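Type 4 fimbrial biogenesis protein PilY1 (Pseudomonas aeruginosa, PDB 3HX6) primes type IV pilus assembly and supports twitching motility and adhesion to host cells, with calcium binding and release apparently regulating pilus retraction. Local coordinates at residues F405-R410 and L498-G502; S51-V55 and S139-A143. The protein carries 3 engineered substitutions. One frame throughout, in Å; residues are numbered along the deposited sequence.

Contact 1. Residues F405-R410 and L498-G502; sequences FASTAR and LARQG
The backbone oxygen of L498 receives the side chain of R410 through two nitrogens of unequal weight. R410 NE gives the main bond, 2.8 Å to L498 O with an N-H...O angle of 166°; it lies in the carbonyl plane on a lone pair, and the oxygen in turn sits at the edge of the guanidinium, in its plane. R410 NH2 adds only a weak bond to L498 O. The arginine reaches the carbonyl on a chain extended from CG to NE, and T408 CG2 lies over one face of its guanidinium, offset toward the rim. R410 NH2 is shared further, with a salt bridge to E547.

A second grip centres on A499 O. Water 1 donates to A499 O at 2.7 Å and accepts from S407 N, while it also hydrogen-bonds T408 OG1, so one water ties the type II' turn of the 405-408 hairpin to the facing loop. Q501 NE2 reaches A499 O from above the carbonyl plane, at 3.0 Å.

The apolar part lies beside this polar one. L498 CD1 stands 4.0 Å above the F405 ring centroid, 8° off the normal, a CH-pi contact over the centre of the face; the two side chains run side by side. A406 CB presses tightly on A499 CB at 3.4 Å. R500 crosses T408 at about a right angle, passing its CD by T408 OG1.

The hairpin joins strands 392-405 and 408-415 of the large mixed sheet, and 498-502 belongs to the loop between strands 477-483 and 510-511. V519 packs on F405 and L498, T522 of strand 521-524 touches R410 and L498, and S75 of the second subunit packs on R500 and Y63 of that subunit on Q501.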
loop_
_atom_site.group_PDB
_atom_site.type_symbol
_atom_site.label_atom_id
_atom_site.label_comp_id
_atom_site.label_asym_id
_atom_site.label_seq_id
_atom_site.Cartn_x
_atom_site.Cartn_y
_atom_site.Cartn_z
ATOM N N PHE A 405 6.014 23.486 -9.671
ATOM C CA PHE A 405 6.373 22.822 -8.427
ATOM C C PHE A 405 7.449 21.829 -8.814
ATOM O O PHE A 405 7.181 20.827 -9.480
ATOM C CB PHE A 405 5.122 22.155 -7.858
ATOM C CG PHE A 405 3.983 23.119 -7.677
ATOM C CD1 PHE A 405 3.881 23.883 -6.518
ATOM C CD2 PHE A 405 3.074 23.345 -8.709
ATOM C CE1 PHE A 405 2.897 24.859 -6.391
ATOM C CE2 PHE A 405 2.086 24.321 -8.591
ATOM C CZ PHE A 405 1.997 25.079 -7.432
ATOM N N ALA A 406 8.674 22.133 -8.396
ATOM C CA ALA A 406 9.841 21.344 -8.765
ATOM C C ALA A 406 9.962 21.686 -10.250
ATOM O O ALA A 406 10.314 22.813 -10.603
ATOM C CB ALA A 406 9.587 19.856 -8.566
ATOM N N SER A 407 9.635 20.737 -11.119
ATOM C CA SER A 407 9.698 20.979 -12.558
ATOM C C SER A 407 8.302 20.925 -13.175
ATOM O O SER A 407 8.097 21.348 -14.313
ATOM C CB SER A 407 10.582 19.927 -13.228
ATOM O OG SER A 407 11.861 19.881 -12.628
ATOM N N THR A 408 7.344 20.415 -12.410
ATOM C CA THR A 408 5.974 20.267 -12.887
ATOM C C THR A 408 5.149 21.549 -12.840
ATOM O O THR A 408 5.031 22.187 -11.797
ATOM C CB THR A 408 5.236 19.192 -12.077
ATOM O OG1 THR A 408 6.058 18.021 -11.975
ATOM C CG2 THR A 408 3.925 18.823 -12.756
ATOM N N ALA A 409 4.573 21.915 -13.978
ATOM C CA ALA A 409 3.740 23.108 -14.063
ATOM C C ALA A 409 2.285 22.699 -13.841
ATOM O O ALA A 409 1.855 21.656 -14.325
ATOM C CB ALA A 409 3.899 23.765 -15.428
ATOM N N ARG A 410 1.540 23.514 -13.100
ATOM C CA ARG A 410 0.130 23.236 -12.820
ATOM C C ARG A 410 -0.626 24.540 -12.610
ATOM O O ARG A 410 -0.025 25.574 -12.312
ATOM C CB ARG A 410 -0.027 22.409 -11.538
ATOM C CG ARG A 410 0.620 21.038 -11.533
ATOM C CD ARG A 410 0.369 20.344 -10.206
ATOM N NE ARG A 410 1.117 19.097 -10.079
ATOM C CZ ARG A 410 0.779 17.954 -10.664
ATOM N NH1 ARG A 410 -0.312 17.886 -11.419
ATOM N NH2 ARG A 410 1.542 16.880 -10.506
ATOM N N LEU A 498 2.494 18.108 -5.362
ATOM C CA LEU A 498 2.318 18.637 -6.709
ATOM C C LEU A 498 3.608 18.611 -7.512
ATOM O O LEU A 498 3.592 18.781 -8.730
ATOM C CB LEU A 498 1.813 20.078 -6.631
ATOM C CG LEU A 498 0.496 20.292 -5.886
ATOM C CD1 LEU A 498 0.214 21.782 -5.767
ATOM C CD2 LEU A 498 -0.630 19.587 -6.636
ATOM N N ALA A 499 4.720 18.395 -6.821
ATOM C CA ALA A 499 6.033 18.392 -7.449
ATOM C C ALA A 499 6.533 17.031 -7.921
ATOM O O ALA A 499 7.694 16.901 -8.302
ATOM C CB ALA A 499 7.040 19.003 -6.490
ATOM N N ARG A 500 5.666 16.024 -7.909
ATOM C CA ARG A 500 6.058 14.681 -8.327
ATOM C C ARG A 500 7.301 14.216 -7.564
ATOM O O ARG A 500 8.214 13.630 -8.149
ATOM C CB ARG A 500 6.351 14.647 -9.832
ATOM C CG ARG A 500 5.138 14.857 -10.719
ATOM C CD ARG A 500 5.501 14.699 -12.181
ATOM N NE ARG A 500 4.341 14.887 -13.043
ATOM C CZ ARG A 500 4.380 14.872 -14.371
ATOM N NH1 ARG A 500 5.530 14.676 -15.007
ATOM N NH2 ARG A 500 3.264 15.057 -15.065
ATOM N N GLN A 501 7.331 14.476 -6.263
ATOM C CA GLN A 501 8.461 14.093 -5.426
ATOM C C GLN A 501 8.338 12.688 -4.843
ATOM O O GLN A 501 9.339 12.066 -4.489
ATOM C CB GLN A 501 8.623 15.087 -4.274
ATOM C CG GLN A 501 9.028 16.474 -4.709
ATOM C CD GLN A 501 10.342 16.470 -5.451
ATOM O OE1 GLN A 501 11.384 16.145 -4.882
ATOM N NE2 GLN A 501 10.303 16.818 -6.732
ATOM N N GLY A 502 7.111 12.187 -4.743
ATOM C CA GLY A 502 6.922 10.871 -4.164
ATOM C C GLY A 502 6.601 11.054 -2.694
ATOM O O GLY A 502 6.339 10.099 -1.967
HETATM O O HOH W 1 8.452 17.984 -10.652
HETATM O O HOH W 2 2.904 15.697 -8.526
#

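Contact 2. Residues S51-V55 and S139-A143; sequences SPATV and SPVVA
Two antiparallel four-stranded sheets of the PilY1 beta-propeller domain meet at A53 and V142, one bearing the outermost strand 54-55 and the other the outermost strand 141-147. This is packing between sheets, with no hydrogen bond passing directly from one segment to the other; A53 and V55 pair their backbones with Y89 and R87, and V141 and A143 pair with I156 and V154.

Apolar contact does most of the joining. The methyl of A53 points at the other segment and touches both P140 and V142, with CB 3.8 Å from P140 CG. The same methyl lies 3.8 Å from V142 CG1. That branch of V142 stands anti to its carbonyl carbon (chi1 -59°), which brings it to A53 and to V55 together: V55 CG2 is likewise 3.8 Å from V142 CG1, the two valines passing at a slant. The other branch, V142 CG2, rests near the carbonyl oxygen of T54. L155 of strand 150-158 packs against P140 and V142, and Y89 of strand 87-91 against V55 and P140, extending the apolar layer into both sheets.

The little polar character there is lies at the 51-52 end, where the chain as modelled begins and S51 is poorly ordered. S139 OG stands anti to the backbone N (chi1 177°), which carries the oxygen to the CD edge of the P52 ring, and OG gives only a weak hydrogen bond to P140 O. That carbonyl oxygen also meets carbon, approaching A53 CB at 3.4 Å, while S139 OG lies 3.4 Å from P52 CD.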
loop_
_atom_site.group_PDB
_atom_site.type_symbol
_atom_site.label_atom_id
_atom_site.label_comp_id
_atom_site.label_asym_id
_atom_site.label_seq_id
_atom_site.Cartn_x
_atom_site.Cartn_y
_atom_site.Cartn_z
ATOM N N SER A 51 -15.496 2.074 -14.051
ATOM C CA SER A 51 -14.016 2.098 -13.851
ATOM C C SER A 51 -13.659 1.864 -12.380
ATOM O O SER A 51 -12.934 0.920 -12.057
ATOM C CB SER A 51 -13.439 3.434 -14.335
ATOM O OG SER A 51 -12.030 3.487 -14.164
ATOM N N PRO A 52 -14.165 2.714 -11.466
ATOM C CA PRO A 52 -13.853 2.522 -10.045
ATOM C C PRO A 52 -14.462 1.218 -9.534
ATOM O O PRO A 52 -14.346 0.881 -8.354
ATOM C CB PRO A 52 -14.501 3.737 -9.374
ATOM C CG PRO A 52 -14.532 4.763 -10.463
ATOM C CD PRO A 52 -14.952 3.945 -11.653
ATOM N N ALA A 53 -15.120 0.495 -10.435
ATOM C CA ALA A 53 -15.764 -0.764 -10.092
ATOM C C ALA A 53 -14.924 -1.967 -10.502
ATOM O O ALA A 53 -15.252 -2.676 -11.454
ATOM C CB ALA A 53 -17.137 -0.839 -10.755
ATOM N N THR A 54 -13.833 -2.191 -9.783
ATOM C CA THR A 54 -12.966 -3.323 -10.069
ATOM C C THR A 54 -13.153 -4.407 -9.013
ATOM O O THR A 54 -13.268 -4.115 -7.824
ATOM C CB THR A 54 -11.482 -2.908 -10.098
ATOM O OG1 THR A 54 -10.665 -4.084 -10.206
ATOM C CG2 THR A 54 -11.114 -2.140 -8.840
ATOM N N VAL A 55 -13.192 -5.659 -9.453
ATOM C CA VAL A 55 -13.372 -6.775 -8.536
ATOM C C VAL A 55 -12.187 -7.734 -8.558
ATOM O O VAL A 55 -12.062 -8.567 -9.457
ATOM C CB VAL A 55 -14.657 -7.565 -8.868
ATOM C CG1 VAL A 55 -14.784 -8.757 -7.936
ATOM C CG2 VAL A 55 -15.875 -6.654 -8.740
ATOM N N SER A 139 -21.067 4.624 -13.297
ATOM C CA SER A 139 -20.267 3.474 -12.926
ATOM C C SER A 139 -21.032 2.663 -11.889
ATOM O O SER A 139 -21.633 3.225 -10.975
ATOM C CB SER A 139 -18.935 3.938 -12.335
ATOM O OG SER A 139 -18.162 2.838 -11.895
ATOM N N PRO A 140 -21.033 1.331 -12.025
ATOM C CA PRO A 140 -21.755 0.525 -11.039
ATOM C C PRO A 140 -20.999 0.488 -9.713
ATOM O O PRO A 140 -19.840 0.899 -9.630
ATOM C CB PRO A 140 -21.823 -0.844 -11.702
ATOM C CG PRO A 140 -20.526 -0.902 -12.453
ATOM C CD PRO A 140 -20.453 0.479 -13.079
ATOM N N VAL A 141 -21.667 0.003 -8.679
ATOM C CA VAL A 141 -21.058 -0.111 -7.364
ATOM C C VAL A 141 -20.776 -1.583 -7.083
ATOM O O VAL A 141 -21.645 -2.433 -7.286
ATOM C CB VAL A 141 -22.004 0.430 -6.274
ATOM C CG1 VAL A 141 -21.538 -0.026 -4.898
ATOM C CG2 VAL A 141 -22.054 1.947 -6.341
ATOM N N VAL A 142 -19.560 -1.892 -6.644
ATOM C CA VAL A 142 -19.221 -3.271 -6.311
ATOM C C VAL A 142 -18.859 -3.296 -4.833
ATOM O O VAL A 142 -18.209 -2.382 -4.335
ATOM C CB VAL A 142 -18.020 -3.805 -7.138
ATOM C CG1 VAL A 142 -18.346 -3.739 -8.625
ATOM C CG2 VAL A 142 -16.759 -3.007 -6.828
ATOM N N ALA A 143 -19.290 -4.330 -4.129
ATOM C CA ALA A 143 -18.991 -4.423 -2.712
ATOM C C ALA A 143 -19.164 -5.846 -2.231
ATOM O O ALA A 143 -19.791 -6.667 -2.902
ATOM C CB ALA A 143 -19.915 -3.491 -1.919
#

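Both contacts mix buried and exposed residues, but their places differ: contact 1 is centred about 29 Å from the centre of the chain, contact 2 about 14 Å. Their own centres are 31 Å apart, their nearest atoms about 19 Å, and they share no strand or sheet. Contact 1 fixes a hairpin turn to an irregular loop beside the second subunit, and there side-chain donors and water engage backbone carbonyls. Contact 2 brings together the edge strands of two propeller-domain sheets, whose backbones are already paired within each sheet, leaving methyl and proline packing as the link. No other chain of the assembly touches contact 2.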